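Local atomic coordinates of peroxiredoxin PRX1, mitochondrial (Saccharomyces cerevisiae, PDB entry 5YKJ), a protein that reduces peroxides as a mitochondrial 1-Cys thiol peroxidase, its oxidised thiol being resolved through the glutathione and thioredoxin systems. Residues V183-S188 and A196-F201; K138-F143 and L165-G170; K78-I83 and K90-P95. All coordinates share one frame; numbering follows the deposited sequence.

Interaction 1: residues V183-S188 and A196-F201; sequences VIIPPS and AKFGQF
Ile185 and Phe198 run antiparallel alongside each other, the isoleucine lying over one face of the phenyl ring, while its tip meets the root of Phe201 at about a right angle. Over the Phe198 face the touch is a CH-pi contact: Ile185 CG1 stands 4.2 Å from the centroid of the Phe198 ring, 23° off the normal and displaced toward the CD2 side. The branch methyl follows the same rim, with Ile185 CG2 3.8 Å from Phe198 CE2. The opposite face of that ring carries Lys197 CG, so the phenyl is sandwiched between two aliphatic groups. Ile185 CG1 lies beside its own backbone N, anti to the carbonyl carbon (chi1 -59°), and from there CD1 runs on to 3.7 Å from Phe201 CB, approaching that ring obliquely. Within the C-terminal domain of this 1-Cys peroxiredoxin, the contact packs the end of helix 191-198 against the residues that follow strand 183-184; Gly199, the first residue after the helix to leave helical angles, has positive phi, and the chain turns there, between the two phenylalanines that meet Ile185. A serine in place of Ile185 would probably leave the Phe198 face and Phe201 CB without their aliphatic cover and let both rings shift. The Phe201 side chain also touches Asn191, Ala194 and Lys195 of the helix. Ile185 is buried further by Arg209 and Thr211 of strand 208-211.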
loop_
_atom_site.group_PDB
_atom_site.type_symbol
_atom_site.label_atom_id
_atom_site.label_comp_id
_atom_site.label_asym_id
_atom_site.label_seq_id
_atom_site.Cartn_x
_atom_site.Cartn_y
_atom_site.Cartn_z
ATOM N N VAL A 183 -6.136 13.789 -17.938
ATOM C CA VAL A 183 -6.151 12.349 -17.966
ATOM C C VAL A 183 -6.345 11.821 -19.389
ATOM O O VAL A 183 -6.604 12.543 -20.292
ATOM C CB VAL A 183 -7.215 11.772 -17.028
ATOM C CG1 VAL A 183 -6.913 12.081 -15.573
ATOM C CG2 VAL A 183 -8.601 12.277 -17.365
ATOM N N ILE A 184 -6.205 10.520 -19.517
ATOM C CA ILE A 184 -6.291 9.849 -20.783
ATOM C C ILE A 184 -7.495 8.921 -20.913
ATOM O O ILE A 184 -7.827 8.255 -20.014
ATOM C CB ILE A 184 -4.998 9.069 -21.053
ATOM C CG1 ILE A 184 -3.810 9.983 -21.176
ATOM C CG2 ILE A 184 -5.102 8.242 -22.314
ATOM C CD1 ILE A 184 -2.498 9.323 -20.832
ATOM N N ILE A 185 -8.131 8.932 -22.070
ATOM C CA ILE A 185 -9.272 8.111 -22.298
ATOM C C ILE A 185 -8.771 6.743 -22.688
ATOM O O ILE A 185 -7.986 6.636 -23.502
ATOM C CB ILE A 185 -10.192 8.751 -23.378
ATOM C CG1 ILE A 185 -10.627 10.121 -22.919
ATOM C CG2 ILE A 185 -11.418 7.893 -23.624
ATOM C CD1 ILE A 185 -11.342 10.934 -23.984
ATOM N N PRO A 186 -9.278 5.703 -22.031
ATOM C CA PRO A 186 -8.835 4.366 -22.345
ATOM C C PRO A 186 -9.193 4.012 -23.796
ATOM O O PRO A 186 -10.162 4.356 -24.333
ATOM C CB PRO A 186 -9.616 3.475 -21.361
ATOM C CG PRO A 186 -10.043 4.345 -20.286
ATOM C CD PRO A 186 -10.272 5.681 -20.952
ATOM N N PRO A 187 -8.278 3.262 -24.400
ATOM C CA PRO A 187 -8.441 2.854 -25.788
ATOM C C PRO A 187 -9.659 1.997 -26.038
ATOM O O PRO A 187 -10.127 1.958 -27.130
ATOM C CB PRO A 187 -7.167 2.137 -26.149
ATOM C CG PRO A 187 -6.355 2.077 -24.966
ATOM C CD PRO A 187 -6.983 2.851 -23.856
ATOM N N SER A 188 -10.167 1.356 -25.019
ATOM C CA SER A 188 -11.345 0.529 -25.167
ATOM C C SER A 188 -12.532 1.429 -25.482
ATOM O O SER A 188 -13.537 0.955 -25.915
ATOM C CB SER A 188 -11.607 -0.300 -23.936
ATOM O OG SER A 188 -11.797 0.524 -22.847
ATOM N N ALA A 196 -19.401 11.120 -25.957
ATOM C CA ALA A 196 -20.573 10.995 -25.087
ATOM C C ALA A 196 -20.300 11.110 -23.592
ATOM O O ALA A 196 -21.065 11.650 -22.841
ATOM C CB ALA A 196 -21.258 9.684 -25.346
ATOM N N LYS A 197 -19.214 10.493 -23.185
ATOM C CA LYS A 197 -18.778 10.451 -21.785
ATOM C C LYS A 197 -17.919 11.612 -21.287
ATOM O O LYS A 197 -18.072 12.044 -20.175
ATOM C CB LYS A 197 -18.105 9.088 -21.515
ATOM C CG LYS A 197 -17.545 8.902 -20.112
ATOM C CD LYS A 197 -17.173 7.460 -19.869
ATOM C CE LYS A 197 -16.898 7.193 -18.393
ATOM N NZ LYS A 197 -16.618 5.761 -18.146
ATOM N N PHE A 198 -17.010 12.090 -22.123
ATOM C CA PHE A 198 -16.077 13.117 -21.736
ATOM C C PHE A 198 -16.191 14.465 -22.396
ATOM O O PHE A 198 -15.620 15.391 -21.956
ATOM C CB PHE A 198 -14.623 12.603 -21.877
ATOM C CG PHE A 198 -14.350 11.335 -21.144
ATOM C CD1 PHE A 198 -14.043 11.361 -19.809
ATOM C CD2 PHE A 198 -14.378 10.157 -21.790
ATOM C CE1 PHE A 198 -13.793 10.202 -19.147
ATOM C CE2 PHE A 198 -14.128 8.991 -21.156
ATOM C CZ PHE A 198 -13.821 9.018 -19.816
ATOM N N GLY A 199 -16.946 14.533 -23.461
ATOM C CA GLY A 199 -17.053 15.798 -24.122
ATOM C C GLY A 199 -16.035 16.118 -25.203
ATOM O O GLY A 199 -16.291 15.775 -26.352
ATOM N N GLN A 200 -14.986 16.820 -24.832
ATOM C CA GLN A 200 -13.929 17.242 -25.716
ATOM C C GLN A 200 -12.648 16.529 -25.280
ATOM O O GLN A 200 -12.486 16.275 -24.136
ATOM C CB GLN A 200 -13.681 18.734 -25.596
ATOM C CG GLN A 200 -14.708 19.655 -26.248
ATOM C CD GLN A 200 -14.387 21.111 -26.052
ATOM O OE1 GLN A 200 -13.267 21.440 -25.717
ATOM N NE2 GLN A 200 -15.388 22.002 -26.216
ATOM N N PHE A 201 -11.806 16.222 -26.238
ATOM C CA PHE A 201 -10.521 15.585 -26.006
ATOM C C PHE A 201 -9.560 15.994 -27.100
ATOM O O PHE A 201 -9.964 16.378 -28.160
ATOM C CB PHE A 201 -10.625 14.048 -25.887
ATOM C CG PHE A 201 -11.246 13.355 -27.060
ATOM C CD1 PHE A 201 -10.493 12.976 -28.128
ATOM C CD2 PHE A 201 -12.556 13.033 -27.055
ATOM C CE1 PHE A 201 -11.050 12.346 -29.184
ATOM C CE2 PHE A 201 -13.132 12.381 -28.098
ATOM C CZ PHE A 201 -12.380 12.018 -29.164
#

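Interaction 2: residues K138-F143 and L165-G170; sequences KIRLIF and LTDKEG
Arg140, on strand 139-144, and Asp167, in the last turns of helix 153-169, face each other across a wide backbone gap: their CA atoms, the nearest pair between the two segments, lie 11.1 Å apart. Both side chains set out toward the other segment, so the gap is spanned by a long arm and a short one coming from opposite directions. The helix side is regular up to its end, Glu169 N bonding to Leu165 O, and Gly170 then leaves it with positive phi. The arginine chain bends at chi2 (-71°) and chi3 and presents its guanidinium end-on. NH1 and NH2 each take one carboxylate oxygen: Arg140 NH1 donates to Asp167 OD2 at 2.9 Å, nearly straight, on the syn lone pair, and Arg140 NH2 donates to Asp167 OD1, also at 2.9 Å, on the syn side but 20° out of the carboxylate plane. The two flat groups are nearly coplanar, 26° apart, and this two-pronged salt bridge is likely to hold both against rotation. Arg140 NH1 also has a salt bridge to Asp134, a second acidic partner likely to steady the cation. Thr166 OG1 lies near the guanidinium edge but bonds back to Leu163 O. The pair thus links a strand that is outermost in the thioredoxin-type sheet within this chain to the C-terminal end of helix 153-169, with Trp30 of strand 30-36 touching both side chains and Leu163 of the helix touching Arg140.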
loop_
_atom_site.group_PDB
_atom_site.type_symbol
_atom_site.label_atom_id
_atom_site.label_comp_id
_atom_site.label_asym_id
_atom_site.label_seq_id
_atom_site.Cartn_x
_atom_site.Cartn_y
_atom_site.Cartn_z
ATOM N N LYS A 138 -8.449 -6.755 -4.224
ATOM C CA LYS A 138 -7.533 -7.002 -5.291
ATOM C C LYS A 138 -6.276 -6.219 -5.065
ATOM O O LYS A 138 -6.328 -5.153 -4.733
ATOM C CB LYS A 138 -8.079 -6.568 -6.667
ATOM C CG LYS A 138 -9.363 -7.230 -7.020
ATOM C CD LYS A 138 -9.088 -8.682 -7.179
ATOM C CE LYS A 138 -10.377 -9.446 -7.335
ATOM N NZ LYS A 138 -10.392 -10.186 -8.586
ATOM N N ILE A 139 -5.134 -6.850 -5.322
ATOM C CA ILE A 139 -3.867 -6.179 -5.265
ATOM C C ILE A 139 -3.787 -5.355 -6.556
ATOM O O ILE A 139 -3.893 -5.849 -7.605
ATOM C CB ILE A 139 -2.690 -7.174 -5.191
ATOM C CG1 ILE A 139 -2.740 -7.967 -3.892
ATOM C CG2 ILE A 139 -1.415 -6.383 -5.265
ATOM C CD1 ILE A 139 -1.827 -9.174 -3.854
ATOM N N ARG A 140 -3.602 -4.063 -6.404
ATOM C CA ARG A 140 -3.579 -3.148 -7.518
ATOM C C ARG A 140 -2.209 -2.642 -7.970
ATOM O O ARG A 140 -2.028 -2.268 -9.069
ATOM C CB ARG A 140 -4.530 -1.967 -7.256
ATOM C CG ARG A 140 -5.954 -2.385 -6.930
ATOM C CD ARG A 140 -6.683 -2.936 -8.140
ATOM N NE ARG A 140 -6.797 -1.942 -9.182
ATOM C CZ ARG A 140 -7.779 -1.071 -9.231
ATOM N NH1 ARG A 140 -8.746 -1.123 -8.363
ATOM N NH2 ARG A 140 -7.797 -0.165 -10.169
ATOM N N LEU A 141 -1.300 -2.638 -7.032
ATOM C CA LEU A 141 0.022 -2.115 -7.238
ATOM C C LEU A 141 0.940 -2.664 -6.167
ATOM O O LEU A 141 0.537 -2.784 -5.097
ATOM C CB LEU A 141 -0.027 -0.571 -7.133
ATOM C CG LEU A 141 1.182 0.293 -7.487
ATOM C CD1 LEU A 141 0.783 1.657 -8.065
ATOM C CD2 LEU A 141 2.040 0.561 -6.262
ATOM N N ILE A 142 2.176 -2.960 -6.565
ATOM C CA ILE A 142 3.186 -3.478 -5.681
ATOM C C ILE A 142 4.508 -2.780 -5.901
ATOM O O ILE A 142 4.827 -2.460 -6.970
ATOM C CB ILE A 142 3.401 -5.005 -5.941
ATOM C CG1 ILE A 142 2.099 -5.768 -5.849
ATOM C CG2 ILE A 142 4.360 -5.642 -4.943
ATOM C CD1 ILE A 142 2.256 -7.213 -6.215
ATOM N N PHE A 143 5.217 -2.554 -4.820
ATOM C CA PHE A 143 6.544 -2.063 -4.949
ATOM C C PHE A 143 7.442 -2.568 -3.836
ATOM O O PHE A 143 7.021 -2.690 -2.732
ATOM C CB PHE A 143 6.601 -0.567 -5.184
ATOM C CG PHE A 143 6.185 0.278 -4.049
ATOM C CD1 PHE A 143 7.104 0.684 -3.125
ATOM C CD2 PHE A 143 4.899 0.723 -3.936
ATOM C CE1 PHE A 143 6.763 1.468 -2.097
ATOM C CE2 PHE A 143 4.541 1.525 -2.896
ATOM C CZ PHE A 143 5.478 1.912 -1.985
ATOM N N LEU A 165 -9.083 7.461 -8.984
ATOM C CA LEU A 165 -9.615 8.245 -10.076
ATOM C C LEU A 165 -9.927 7.384 -11.305
ATOM O O LEU A 165 -10.950 7.522 -11.920
ATOM C CB LEU A 165 -8.679 9.391 -10.461
ATOM C CG LEU A 165 -9.264 10.282 -11.577
ATOM C CD1 LEU A 165 -10.517 10.984 -11.095
ATOM C CD2 LEU A 165 -8.205 11.234 -12.031
ATOM N N THR A 166 -9.015 6.490 -11.625
ATOM C CA THR A 166 -9.246 5.619 -12.730
ATOM C C THR A 166 -10.486 4.734 -12.532
ATOM O O THR A 166 -11.209 4.526 -13.440
ATOM C CB THR A 166 -8.026 4.723 -13.100
ATOM O OG1 THR A 166 -7.708 3.849 -12.059
ATOM C CG2 THR A 166 -6.901 5.507 -13.409
ATOM N N ASP A 167 -10.675 4.206 -11.335
ATOM C CA ASP A 167 -11.835 3.428 -11.020
ATOM C C ASP A 167 -13.114 4.258 -11.058
ATOM O O ASP A 167 -14.120 3.791 -11.470
ATOM C CB ASP A 167 -11.737 2.801 -9.636
ATOM C CG ASP A 167 -10.779 1.614 -9.585
ATOM O OD1 ASP A 167 -10.225 1.294 -10.590
ATOM O OD2 ASP A 167 -10.616 1.075 -8.519
ATOM N N LYS A 168 -13.022 5.450 -10.543
ATOM C CA LYS A 168 -14.187 6.297 -10.512
ATOM C C LYS A 168 -14.690 6.840 -11.833
ATOM O O LYS A 168 -15.846 6.853 -12.076
ATOM C CB LYS A 168 -13.944 7.452 -9.580
ATOM C CG LYS A 168 -15.119 8.361 -9.435
ATOM C CD LYS A 168 -14.591 9.729 -9.119
ATOM C CE LYS A 168 -14.900 10.105 -7.709
ATOM N NZ LYS A 168 -16.276 9.730 -7.397
ATOM N N GLU A 169 -13.769 7.324 -12.640
ATOM C CA GLU A 169 -14.081 7.955 -13.901
ATOM C C GLU A 169 -13.787 7.193 -15.186
ATOM O O GLU A 169 -14.176 7.618 -16.213
ATOM C CB GLU A 169 -13.370 9.299 -13.916
ATOM C CG GLU A 169 -13.886 10.250 -12.867
ATOM C CD GLU A 169 -13.309 11.657 -12.884
ATOM O OE1 GLU A 169 -12.708 12.118 -13.853
ATOM O OE2 GLU A 169 -13.491 12.341 -11.890
ATOM N N GLY A 170 -13.178 6.032 -15.083
ATOM C CA GLY A 170 -12.810 5.275 -16.246
ATOM C C GLY A 170 -11.823 5.966 -17.152
ATOM O O GLY A 170 -11.991 6.058 -18.327
#

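Interaction 3: residues K78-I83 and K90-P95; sequences KWIQDI and KNVGFP
Val92 turns its CG2 methyl beside its own backbone N and anti to the carbonyl carbon, with CG1 anti to N (chi1 176°), and thereby offers CG2 to Ile80 and Ile83 on the neighbouring helix. Both isoleucines hold CG1 anti to the carbonyl carbon, which leaves each CG2 anti to the backbone N; it is these branch methyls, not the delta carbons, that do the touching. Ile80 CG2 approaches to 3.8 Å from Val92 CG2 and lies 4.1 Å from Val92 CB, the two side chains crossing at an oblique angle. Ile83, one turn further along the helix, meets the same valine methyl at about a right angle, its CG2 4.2 Å from Val92 CG2. One methyl of the loop is therefore received by two methyls of a helix face, an apolar contact made by branched side chains alone. The backbones come closest at the same place, the CA atoms of Ile80 and Val92 being 7.1 Å apart. The other Val92 methyl is employed within its own segment: Val92 CG1 rests 3.6 Å above the plane of the Phe94 ring, toward its rim. Ile83 likewise serves two sides, for its CD1 stands over the centre of the Trp79 ring. Around the contact, Val48 of helix 46-53 touches Ile83, Trp79 and Phe94, while Thr16 touches Ile80. Trp79 NE1 is hydrogen-bonded to Thr45 OG1, next in sequence to Cys44, which occurs in this entry as S-hydroxycysteine. The contact belongs to the connection of a thioredoxin-type fold in which helix 73-87, leaving strand 63-69, turns back through the loop 90-95 into strand 96-98: a right-handed beta-alpha-beta crossover between neighbouring parallel strands.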
loop_
_atom_site.group_PDB
_atom_site.type_symbol
_atom_site.label_atom_id
_atom_site.label_comp_id
_atom_site.label_asym_id
_atom_site.label_seq_id
_atom_site.Cartn_x
_atom_site.Cartn_y
_atom_site.Cartn_z
ATOM N N LYS A 78 6.879 -2.011 21.834
ATOM C CA LYS A 78 8.009 -1.209 22.232
ATOM C C LYS A 78 8.494 -0.326 21.077
ATOM O O LYS A 78 8.831 0.786 21.257
ATOM C CB LYS A 78 9.186 -2.071 22.687
ATOM C CG LYS A 78 8.928 -2.961 23.873
ATOM C CD LYS A 78 10.092 -3.943 24.146
ATOM C CE LYS A 78 10.528 -4.829 22.952
ATOM N NZ LYS A 78 10.852 -6.294 23.186
ATOM N N TRP A 79 8.502 -0.899 19.873
ATOM C CA TRP A 79 8.915 -0.169 18.686
ATOM C C TRP A 79 7.970 1.016 18.457
ATOM O O TRP A 79 8.397 2.063 18.180
ATOM C CB TRP A 79 8.917 -1.123 17.481
ATOM C CG TRP A 79 9.536 -0.593 16.216
ATOM C CD1 TRP A 79 10.519 0.304 16.128
ATOM C CD2 TRP A 79 9.209 -0.954 14.887
ATOM N NE1 TRP A 79 10.818 0.556 14.839
ATOM C CE2 TRP A 79 10.005 -0.197 14.059
ATOM C CE3 TRP A 79 8.277 -1.792 14.329
ATOM C CZ2 TRP A 79 9.945 -0.286 12.691
ATOM C CZ3 TRP A 79 8.220 -1.888 12.967
ATOM C CH2 TRP A 79 9.047 -1.135 12.168
ATOM N N ILE A 80 6.680 0.783 18.631
ATOM C CA ILE A 80 5.731 1.882 18.452
ATOM C C ILE A 80 5.978 3.032 19.436
ATOM O O ILE A 80 5.733 4.106 19.109
ATOM C CB ILE A 80 4.275 1.388 18.475
ATOM C CG1 ILE A 80 3.908 0.817 17.115
ATOM C CG2 ILE A 80 3.262 2.458 18.839
ATOM C CD1 ILE A 80 2.545 0.217 17.184
ATOM N N GLN A 81 6.426 2.708 20.632
ATOM C CA GLN A 81 6.733 3.748 21.591
ATOM C C GLN A 81 7.877 4.609 21.066
ATOM O O GLN A 81 7.831 5.787 21.190
ATOM C CB GLN A 81 7.002 3.177 22.995
ATOM C CG GLN A 81 5.831 2.448 23.600
ATOM C CD GLN A 81 6.109 1.784 24.926
ATOM O OE1 GLN A 81 6.869 2.238 25.681
ATOM N NE2 GLN A 81 5.478 0.686 25.167
ATOM N N ASP A 82 8.882 3.995 20.485
ATOM C CA ASP A 82 9.975 4.757 19.926
ATOM C C ASP A 82 9.488 5.611 18.740
ATOM O O ASP A 82 9.825 6.728 18.615
ATOM C CB ASP A 82 11.058 3.804 19.431
ATOM C CG ASP A 82 12.034 3.382 20.499
ATOM O OD1 ASP A 82 11.826 3.711 21.632
ATOM O OD2 ASP A 82 12.997 2.772 20.093
ATOM N N ILE A 83 8.664 5.006 17.903
ATOM C CA ILE A 83 8.125 5.692 16.730
ATOM C C ILE A 83 7.297 6.927 17.151
ATOM O O ILE A 83 7.421 7.955 16.579
ATOM C CB ILE A 83 7.291 4.728 15.842
ATOM C CG1 ILE A 83 8.159 3.702 15.096
ATOM C CG2 ILE A 83 6.431 5.502 14.824
ATOM C CD1 ILE A 83 7.540 2.364 14.839
ATOM N N LYS A 90 0.976 11.384 18.674
ATOM C CA LYS A 90 0.310 10.946 19.887
ATOM C C LYS A 90 -0.071 9.476 19.958
ATOM O O LYS A 90 -0.193 8.930 20.953
ATOM C CB LYS A 90 -0.863 11.854 20.219
ATOM C CG LYS A 90 -0.445 13.287 20.377
ATOM C CD LYS A 90 -1.629 14.104 20.869
ATOM C CE LYS A 90 -1.349 15.594 20.770
ATOM N NZ LYS A 90 -2.416 16.392 21.440
ATOM N N ASN A 91 -0.249 8.936 18.778
ATOM C CA ASN A 91 -0.495 7.535 18.633
ATOM C C ASN A 91 -0.241 7.083 17.206
ATOM O O ASN A 91 -0.214 7.873 16.330
ATOM C CB ASN A 91 -1.868 7.121 19.158
ATOM C CG ASN A 91 -2.939 7.340 18.162
ATOM O OD1 ASN A 91 -2.894 8.269 17.452
ATOM N ND2 ASN A 91 -3.858 6.451 18.091
ATOM N N VAL A 92 -0.040 5.794 17.061
ATOM C CA VAL A 92 0.103 5.174 15.757
ATOM C C VAL A 92 -1.251 4.499 15.598
ATOM O O VAL A 92 -1.512 3.538 16.207
ATOM C CB VAL A 92 1.177 4.128 15.766
ATOM C CG1 VAL A 92 1.241 3.408 14.412
ATOM C CG2 VAL A 92 2.498 4.822 16.013
ATOM N N GLY A 93 -2.042 5.034 14.716
ATOM C CA GLY A 93 -3.390 4.596 14.500
ATOM C C GLY A 93 -3.708 3.380 13.660
ATOM O O GLY A 93 -4.825 3.185 13.296
ATOM N N PHE A 94 -2.707 2.615 13.345
ATOM C CA PHE A 94 -2.870 1.431 12.564
ATOM C C PHE A 94 -2.077 0.330 13.230
ATOM O O PHE A 94 -1.233 0.529 13.984
ATOM C CB PHE A 94 -2.409 1.660 11.113
ATOM C CG PHE A 94 -1.057 2.293 10.993
ATOM C CD1 PHE A 94 0.065 1.542 11.166
ATOM C CD2 PHE A 94 -0.902 3.618 10.679
ATOM C CE1 PHE A 94 1.306 2.107 11.073
ATOM C CE2 PHE A 94 0.343 4.166 10.534
ATOM C CZ PHE A 94 1.445 3.421 10.761
ATOM N N PRO A 95 -2.478 -0.881 12.875
ATOM C CA PRO A 95 -1.807 -2.034 13.420
ATOM C C PRO A 95 -0.488 -2.381 12.759
ATOM O O PRO A 95 -0.274 -2.047 11.656
ATOM C CB PRO A 95 -2.748 -3.200 13.101
ATOM C CG PRO A 95 -3.902 -2.652 12.381
ATOM C CD PRO A 95 -3.553 -1.292 11.957
#

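How the interactions relate
Interactions 1 and 3 are partly buried and apolar, whereas interaction 2 is a charged pair at the surface. Interaction 3 lies within the AhpC/TSA part, on the opposite side of the chain's centre from the other two, and joins a helix to the loop that follows it. Interaction 2 ties a sheet edge to helix 153-169, whose end is followed in the chain by strand 183-184 of interaction 1, which packs the end of helix 191-198 against residues after that strand. Interactions 1 and 2 touch, Val183 CG1 lying 3.9 Å from Leu165 CD2, although their centres are 18 Å apart. One phenyl face, that of Phe198, is used in interaction 1; aliphatic branches, chiefly methyls, meet in interaction 3.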